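Local coordinates for protein lipolytic enzyme, G-D-S-L family (Bacteroides thetaiotaomicron, PDB 7BR2) that metabolises the drug diltiazem as a gut bacterial serine esterase of the SGNH (GDSL) hydrolase family, at residues Gly60-Ala64 with Phe87-Asp91; Val231-Asn237 with Thr302-Thr308. One frame throughout, in Å; residues are numbered along the deposited sequence.

Contact 1 of 2, residues Gly60-Ala64 with Phe87-Asp91; sequences GGDTA and FGMND
D91 reaches the backbone of T63 and A64 with its carboxylate. Its CG stands anti to its own carbonyl carbon (chi1 -51°), which brings the carboxylate up to both. D91 OD2 accepts the N-H of A64 at 2.8 Å, in a nearly straight bond (167°) on its syn side. S113 OG is its second partner. D91 OD1 accepts a hydrogen bond from water 1 at 2.9 Å and a weak one from G88 N. An alanine in place of D91 would probably leave the A64 N-H without its acceptor and cost water 1 one of its two acceptors.

Water 1 joins the two loops. It accepts from G88 N and N90 N, and donates to D62 O over 3.3 Å. D62 O also takes N90 ND2 at 3.1 Å; this donor stands above the carbonyl plane. N90 OD1 is bonded to Y94 OH. The T63 and N90 side chains cross at about a right angle.

G88-D91 matches the GxND motif of SGNH hydrolases, whose Asn commonly serves the oxyanion hole. N90 lies near the putative triad S28, D204 and H207.

The loops follow parallel strands 53-58 and 82-85. A64 begins helix 64-75, and its CB meets F87, which also touches helices 102-125 and 155-173.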
ATOM      1  N   GLY A  60       8.416   5.274  13.319  1.00 28.24           N
ATOM      2  CA  GLY A  60       9.139   4.091  13.757  1.00 28.83           C
ATOM      3  C   GLY A  60       9.315   4.054  15.267  1.00 31.00           C
ATOM      4  O   GLY A  60       9.627   5.066  15.902  1.00 29.86           O
ATOM      5  N   GLY A  61       9.143   2.858  15.838  1.00 28.81           N
ATOM      6  CA  GLY A  61       9.295   2.643  17.257  1.00 29.68           C
ATOM      7  C   GLY A  61       8.034   2.806  18.081  1.00 35.22           C
ATOM      8  O   GLY A  61       8.063   2.500  19.278  1.00 41.73           O
ATOM      9  N   ASP A  62       6.942   3.312  17.504  1.00 30.95           N
ATOM     10  CA  ASP A  62       5.758   3.636  18.299  1.00 34.31           C
ATOM     11  C   ASP A  62       5.075   2.401  18.876  1.00 37.11           C
ATOM     12  O   ASP A  62       4.970   1.355  18.234  1.00 33.49           O
ATOM     13  CB  ASP A  62       4.723   4.409  17.470  1.00 30.44           C
ATOM     14  CG  ASP A  62       4.989   5.916  17.418  1.00 34.48           C
ATOM     15  OD1 ASP A  62       6.117   6.344  17.762  1.00 37.90           O
ATOM     16  OD2 ASP A  62       4.057   6.680  17.075  1.00 31.45           O
ATOM     17  N   THR A  63       4.537   2.568  20.080  1.00 34.83           N
ATOM     18  CA  THR A  63       3.551   1.662  20.645  1.00 35.72           C
ATOM     19  C   THR A  63       2.224   2.400  20.676  1.00 35.43           C
ATOM     20  O   THR A  63       2.128   3.545  20.230  1.00 36.72           O
ATOM     21  CB  THR A  63       3.932   1.205  22.055  1.00 30.07           C
ATOM     22  OG1 THR A  63       4.024   2.347  22.905  1.00 42.01           O
ATOM     23  CG2 THR A  63       5.279   0.515  22.042  1.00 30.38           C
ATOM     24  N   ALA A  64       1.209   1.760  21.246  1.00 34.28           N
ATOM     25  CA  ALA A  64      -0.067   2.441  21.386  1.00 33.05           C
ATOM     26  C   ALA A  64       0.069   3.677  22.267  1.00 38.28           C
ATOM     27  O   ALA A  64      -0.669   4.662  22.086  1.00 35.74           O
ATOM     28  CB  ALA A  64      -1.114   1.486  21.956  1.00 35.74           C
ATOM     29  N   PHE A  87      -1.078  -1.442  15.192  1.00 36.41           N
ATOM     30  CA  PHE A  87      -0.031  -1.389  16.206  1.00 35.07           C
ATOM     31  C   PHE A  87       0.176  -2.796  16.739  1.00 38.57           C
ATOM     32  O   PHE A  87      -0.559  -3.728  16.393  1.00 38.11           O
ATOM     33  CB  PHE A  87      -0.380  -0.429  17.352  1.00 34.68           C
ATOM     34  CG  PHE A  87      -1.533  -0.890  18.198  1.00 38.79           C
ATOM     35  CD1 PHE A  87      -2.824  -0.868  17.700  1.00 35.40           C
ATOM     36  CD2 PHE A  87      -1.321  -1.361  19.484  1.00 37.48           C
ATOM     37  CE1 PHE A  87      -3.883  -1.304  18.475  1.00 37.51           C
ATOM     38  CE2 PHE A  87      -2.371  -1.791  20.261  1.00 32.01           C
ATOM     39  CZ  PHE A  87      -3.656  -1.763  19.758  1.00 39.65           C
ATOM     40  N   GLY A  88       1.195  -2.957  17.580  1.00 33.69           N
ATOM     41  CA  GLY A  88       1.426  -4.217  18.258  1.00 34.81           C
ATOM     42  C   GLY A  88       2.803  -4.807  18.027  1.00 35.26           C
ATOM     43  O   GLY A  88       3.279  -5.581  18.858  1.00 38.92           O
ATOM     44  N   MET A  89       3.431  -4.504  16.892  1.00 31.38           N
ATOM     45  CA  MET A  89       4.749  -5.085  16.644  1.00 35.40           C
ATOM     46  C   MET A  89       5.747  -4.672  17.723  1.00 42.81           C
ATOM     47  O   MET A  89       6.552  -5.493  18.188  1.00 39.16           O
ATOM     48  CB  MET A  89       5.252  -4.706  15.253  1.00 37.24           C
ATOM     49  CG  MET A  89       6.619  -5.316  14.918  1.00 41.47           C
ATOM     50  SD  MET A  89       6.686  -7.130  14.862  1.00 42.27           S
ATOM     51  CE  MET A  89       5.795  -7.498  13.352  1.00 36.18           C
ATOM     52  N   ASN A  90       5.696  -3.409  18.155  1.00 40.01           N
ATOM     53  CA  ASN A  90       6.551  -2.935  19.235  1.00 35.25           C
ATOM     54  C   ASN A  90       5.941  -3.212  20.598  1.00 35.00           C
ATOM     55  O   ASN A  90       6.664  -3.529  21.543  1.00 36.35           O
ATOM     56  CB  ASN A  90       6.826  -1.443  19.060  1.00 36.54           C
ATOM     57  CG  ASN A  90       7.725  -1.165  17.882  1.00 41.17           C
ATOM     58  OD1 ASN A  90       8.792  -1.778  17.748  1.00 43.63           O
ATOM     59  ND2 ASN A  90       7.291  -0.270  16.999  1.00 37.46           N
ATOM     60  N   ASP A  91       4.621  -3.063  20.720  1.00 35.58           N
ATOM     61  CA  ASP A  91       3.961  -3.331  21.990  1.00 34.79           C
ATOM     62  C   ASP A  91       4.276  -4.736  22.496  1.00 38.57           C
ATOM     63  O   ASP A  91       4.475  -4.948  23.698  1.00 36.90           O
ATOM     64  CB  ASP A  91       2.446  -3.140  21.840  1.00 35.70           C
ATOM     65  CG  ASP A  91       2.067  -1.797  21.201  1.00 39.47           C
ATOM     66  OD1 ASP A  91       2.511  -1.532  20.050  1.00 37.20           O
ATOM     67  OD2 ASP A  91       1.315  -1.015  21.842  1.00 35.42           O
TER
HETATM   68  O   HOH W   1       3.648  -1.484  17.352  1.00 33.21           O

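Contact 2 of 2, residues Val231-Asn237 with Thr302-Thr308; sequences VANMEIN and TELLKVT
V231 starts the pairing by giving its N-H to T302 O at 2.8 Å. The donor stands above that carbonyl plane, and the bond is bent (130°). The CB of V231 rests on E303 CB. A232 O then accepts L304 N at 2.8 Å. At N233 the CG lies anti to the backbone N (chi1 -160°). This lays the amide beside L304, N233 OD1 being 3.6 Å from L304 CD2.

M234 donates to L304 O in a straight bond and accepts K306 N. M234 CG is 3.6 Å from L305 CD1. A bend at chi3 brings CE near L304 O.

The two strands are parallel, with axes 14° apart, at the centre of a mixed four-stranded sheet. Strand 242-247 runs antiparallel beside 232-237, and takes the backbone bonds of N233 and E235. The face with A232, M234, I236 and L305 packs on strands 249-257 and 260-267 of a second sheet, a sandwich-like arrangement.

E235 points to the other face. Its extended chain lies beside that of K306, with E235 CG 3.7 Å from K306 CD. The salt bridge from E235 OE1 to K306 NZ is long, at 3.9 Å. The CA of E235 also makes a C-H...O contact with K306 O. I236 N donates to K306 O at 2.8 Å. The bond from T308 N to I236 O is weak; V307 CA also approaches that oxygen. N237 crosses T308 at about a right angle, and N237 CA meets T308 O at 3.0 Å. N237 OD1 turns to K240 N.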
ATOM      1  N   VAL A 231      -9.768  -4.665 -14.649  1.00 37.99           N
ATOM      2  CA  VAL A 231      -9.438  -3.358 -15.204  1.00 37.69           C
ATOM      3  C   VAL A 231     -10.371  -3.042 -16.363  1.00 41.85           C
ATOM      4  O   VAL A 231     -11.054  -2.011 -16.382  1.00 39.39           O
ATOM      5  CB  VAL A 231      -7.967  -3.323 -15.654  1.00 35.22           C
ATOM      6  CG1 VAL A 231      -7.631  -1.971 -16.251  1.00 32.18           C
ATOM      7  CG2 VAL A 231      -7.031  -3.692 -14.502  1.00 33.29           C
ATOM      8  N   ALA A 232     -10.442  -3.957 -17.322  1.00 41.98           N
ATOM      9  CA  ALA A 232     -11.394  -3.909 -18.419  1.00 40.87           C
ATOM     10  C   ALA A 232     -11.478  -5.313 -19.000  1.00 41.41           C
ATOM     11  O   ALA A 232     -10.569  -6.128 -18.838  1.00 41.64           O
ATOM     12  CB  ALA A 232     -10.990  -2.888 -19.489  1.00 34.08           C
ATOM     13  N   ASN A 233     -12.594  -5.596 -19.655  1.00 40.67           N
ATOM     14  CA  ASN A 233     -12.845  -6.924 -20.216  1.00 46.26           C
ATOM     15  C   ASN A 233     -13.511  -6.711 -21.570  1.00 46.18           C
ATOM     16  O   ASN A 233     -14.691  -6.355 -21.642  1.00 42.61           O
ATOM     17  CB  ASN A 233     -13.716  -7.753 -19.272  1.00 50.48           C
ATOM     18  CG  ASN A 233     -13.613  -9.256 -19.534  1.00 49.45           C
ATOM     19  OD1 ASN A 233     -13.148  -9.684 -20.581  1.00 55.92           O
ATOM     20  ND2 ASN A 233     -14.080 -10.057 -18.581  1.00 58.49           N
ATOM     21  N   MET A 234     -12.748  -6.885 -22.642  1.00 40.32           N
ATOM     22  CA  MET A 234     -13.284  -6.686 -23.978  1.00 46.45           C
ATOM     23  C   MET A 234     -13.185  -7.987 -24.769  1.00 48.22           C
ATOM     24  O   MET A 234     -12.182  -8.711 -24.694  1.00 41.11           O
ATOM     25  CB  MET A 234     -12.561  -5.562 -24.722  1.00 42.17           C
ATOM     26  CG  MET A 234     -11.146  -5.909 -25.094  1.00 46.77           C
ATOM     27  SD  MET A 234     -10.115  -4.462 -25.295  1.00 45.97           S
ATOM     28  CE  MET A 234      -9.089  -4.628 -23.839  1.00 32.97           C
ATOM     29  N   GLU A 235     -14.242  -8.268 -25.523  1.00 47.78           N
ATOM     30  CA  GLU A 235     -14.316  -9.424 -26.401  1.00 49.94           C
ATOM     31  C   GLU A 235     -14.827  -8.952 -27.748  1.00 48.86           C
ATOM     32  O   GLU A 235     -15.947  -8.429 -27.833  1.00 50.17           O
ATOM     33  CB  GLU A 235     -15.238 -10.511 -25.851  1.00 50.58           C
ATOM     34  CG  GLU A 235     -15.144 -11.827 -26.614  1.00 51.03           C
ATOM     35  CD  GLU A 235     -16.129 -12.877 -26.121  1.00 56.21           C
ATOM     36  OE1 GLU A 235     -16.441 -12.914 -24.908  1.00 54.92           O
ATOM     37  OE2 GLU A 235     -16.598 -13.670 -26.964  1.00 58.54           O
ATOM     38  N   ILE A 236     -14.002  -9.138 -28.780  1.00 42.87           N
ATOM     39  CA  ILE A 236     -14.315  -8.789 -30.159  1.00 52.60           C
ATOM     40  C   ILE A 236     -14.399 -10.065 -30.990  1.00 55.65           C
ATOM     41  O   ILE A 236     -13.451 -10.862 -31.021  1.00 49.83           O
ATOM     42  CB  ILE A 236     -13.267  -7.828 -30.751  1.00 44.74           C
ATOM     43  CG1 ILE A 236     -13.341  -6.449 -30.086  1.00 46.41           C
ATOM     44  CG2 ILE A 236     -13.396  -7.763 -32.266  1.00 49.09           C
ATOM     45  CD1 ILE A 236     -12.500  -6.294 -28.844  1.00 47.11           C
ATOM     46  N   ASN A 237     -15.518 -10.244 -31.684  1.00 53.61           N
ATOM     47  CA  ASN A 237     -15.628 -11.304 -32.676  1.00 58.30           C
ATOM     48  C   ASN A 237     -15.191 -10.768 -34.033  1.00 54.68           C
ATOM     49  O   ASN A 237     -15.806  -9.841 -34.572  1.00 55.92           O
ATOM     50  CB  ASN A 237     -17.047 -11.880 -32.707  1.00 61.04           C
ATOM     51  CG  ASN A 237     -17.217 -12.957 -33.770  1.00 60.32           C
ATOM     52  OD1 ASN A 237     -17.125 -12.678 -34.965  1.00 57.18           O
ATOM     53  ND2 ASN A 237     -17.366 -14.206 -33.336  1.00 60.35           N
ATOM     54  N   THR A 302      -6.259  -7.446 -14.122  1.00 41.01           N
ATOM     55  CA  THR A 302      -6.651  -8.114 -15.364  1.00 39.67           C
ATOM     56  C   THR A 302      -7.309  -7.113 -16.317  1.00 37.91           C
ATOM     57  O   THR A 302      -8.442  -6.670 -16.088  1.00 39.84           O
ATOM     58  CB  THR A 302      -7.584  -9.286 -15.068  1.00 36.47           C
ATOM     59  OG1 THR A 302      -6.855 -10.294 -14.360  1.00 42.55           O
ATOM     60  CG2 THR A 302      -8.119  -9.879 -16.357  1.00 40.90           C
ATOM     61  N   GLU A 303      -6.598  -6.782 -17.392  1.00 38.12           N
ATOM     62  CA  GLU A 303      -7.098  -5.968 -18.496  1.00 34.67           C
ATOM     63  C   GLU A 303      -7.200  -6.905 -19.698  1.00 34.80           C
ATOM     64  O   GLU A 303      -6.288  -7.002 -20.529  1.00 32.39           O
ATOM     65  CB  GLU A 303      -6.157  -4.766 -18.765  1.00 29.07           C
ATOM     66  CG  GLU A 303      -6.665  -3.795 -19.815  1.00 29.19           C
ATOM     67  CD  GLU A 303      -5.652  -2.710 -20.183  1.00 36.58           C
ATOM     68  OE1 GLU A 303      -4.479  -2.775 -19.743  1.00 31.47           O
ATOM     69  OE2 GLU A 303      -6.043  -1.776 -20.919  1.00 32.91           O
ATOM     70  N   LEU A 304      -8.327  -7.606 -19.792  1.00 41.59           N
ATOM     71  CA  LEU A 304      -8.419  -8.781 -20.653  1.00 41.71           C
ATOM     72  C   LEU A 304      -8.802  -8.399 -22.078  1.00 35.76           C
ATOM     73  O   LEU A 304      -9.808  -7.717 -22.300  1.00 39.05           O
ATOM     74  CB  LEU A 304      -9.422  -9.785 -20.088  1.00 37.00           C
ATOM     75  CG  LEU A 304      -9.263 -11.187 -20.692  1.00 41.53           C
ATOM     76  CD1 LEU A 304      -7.965 -11.875 -20.242  1.00 38.16           C
ATOM     77  CD2 LEU A 304     -10.472 -12.057 -20.372  1.00 43.50           C
ATOM     78  N   LEU A 305      -7.998  -8.838 -23.041  1.00 35.37           N
ATOM     79  CA  LEU A 305      -8.331  -8.698 -24.453  1.00 40.78           C
ATOM     80  C   LEU A 305      -8.623 -10.077 -25.042  1.00 43.66           C
ATOM     81  O   LEU A 305      -7.735 -10.942 -25.099  1.00 37.68           O
ATOM     82  CB  LEU A 305      -7.212  -8.000 -25.224  1.00 33.75           C
ATOM     83  CG  LEU A 305      -7.361  -8.074 -26.746  1.00 39.82           C
ATOM     84  CD1 LEU A 305      -8.614  -7.348 -27.221  1.00 32.99           C
ATOM     85  CD2 LEU A 305      -6.116  -7.498 -27.430  1.00 35.69           C
ATOM     86  N   LYS A 306      -9.864 -10.274 -25.479  1.00 39.44           N
ATOM     87  CA  LYS A 306     -10.312 -11.519 -26.088  1.00 47.68           C
ATOM     88  C   LYS A 306     -10.804 -11.212 -27.493  1.00 46.82           C
ATOM     89  O   LYS A 306     -11.745 -10.430 -27.668  1.00 43.25           O
ATOM     90  CB  LYS A 306     -11.427 -12.178 -25.262  1.00 43.61           C
ATOM     91  CG  LYS A 306     -11.657 -13.638 -25.616  1.00 45.07           C
ATOM     92  CD  LYS A 306     -12.841 -14.234 -24.894  1.00 47.45           C
ATOM     93  CE  LYS A 306     -12.505 -14.529 -23.444  1.00 47.54           C
ATOM     94  NZ  LYS A 306     -13.745 -14.590 -22.631  1.00 52.34           N
ATOM     95  N   VAL A 307     -10.202 -11.863 -28.483  1.00 45.12           N
ATOM     96  CA  VAL A 307     -10.582 -11.705 -29.879  1.00 48.29           C
ATOM     97  C   VAL A 307     -10.879 -13.110 -30.381  1.00 54.34           C
ATOM     98  O   VAL A 307      -9.962 -13.887 -30.663  1.00 54.15           O
ATOM     99  CB  VAL A 307      -9.485 -11.047 -30.719  1.00 44.65           C
ATOM    100  CG1 VAL A 307      -9.981 -10.784 -32.136  1.00 45.03           C
ATOM    101  CG2 VAL A 307      -8.988  -9.782 -30.042  1.00 42.64           C
ATOM    102  N   THR A 308     -12.152 -13.449 -30.486  1.00 59.54           N
ATOM    103  CA  THR A 308     -12.560 -14.738 -31.033  1.00 62.75           C
ATOM    104  C   THR A 308     -12.923 -14.494 -32.486  1.00 59.59           C
ATOM    105  O   THR A 308     -13.884 -13.776 -32.763  1.00 64.66           O
ATOM    106  CB  THR A 308     -13.757 -15.322 -30.288  1.00 53.69           C
ATOM    107  OG1 THR A 308     -14.892 -14.495 -30.549  1.00 57.46           O
ATOM    108  CG2 THR A 308     -13.503 -15.341 -28.787  1.00 57.01           C
TER

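From the N terminus, the chain first builds the parallel sheet of the hydrolase domain. Contact 1 closes a loop there: 22 residues, most of helix 64-75 and strand 82-85 among them, run between its segments. It ties together the loops that follow strands 53-58 and 82-85. The chain then completes that sheet and goes on through helix 210-223. Contact 2 opens later and closes a longer loop of 64 residues, which holds strands 242-247, 249-257 and 260-267. It joins 232-237 to 303-308, the two inner strands of the mixed sheet. The contacts are in series, so they neither nest nor cross. The centres of contact 1 and contact 2 are about 46 Å apart, on opposite sides of the chain's centre.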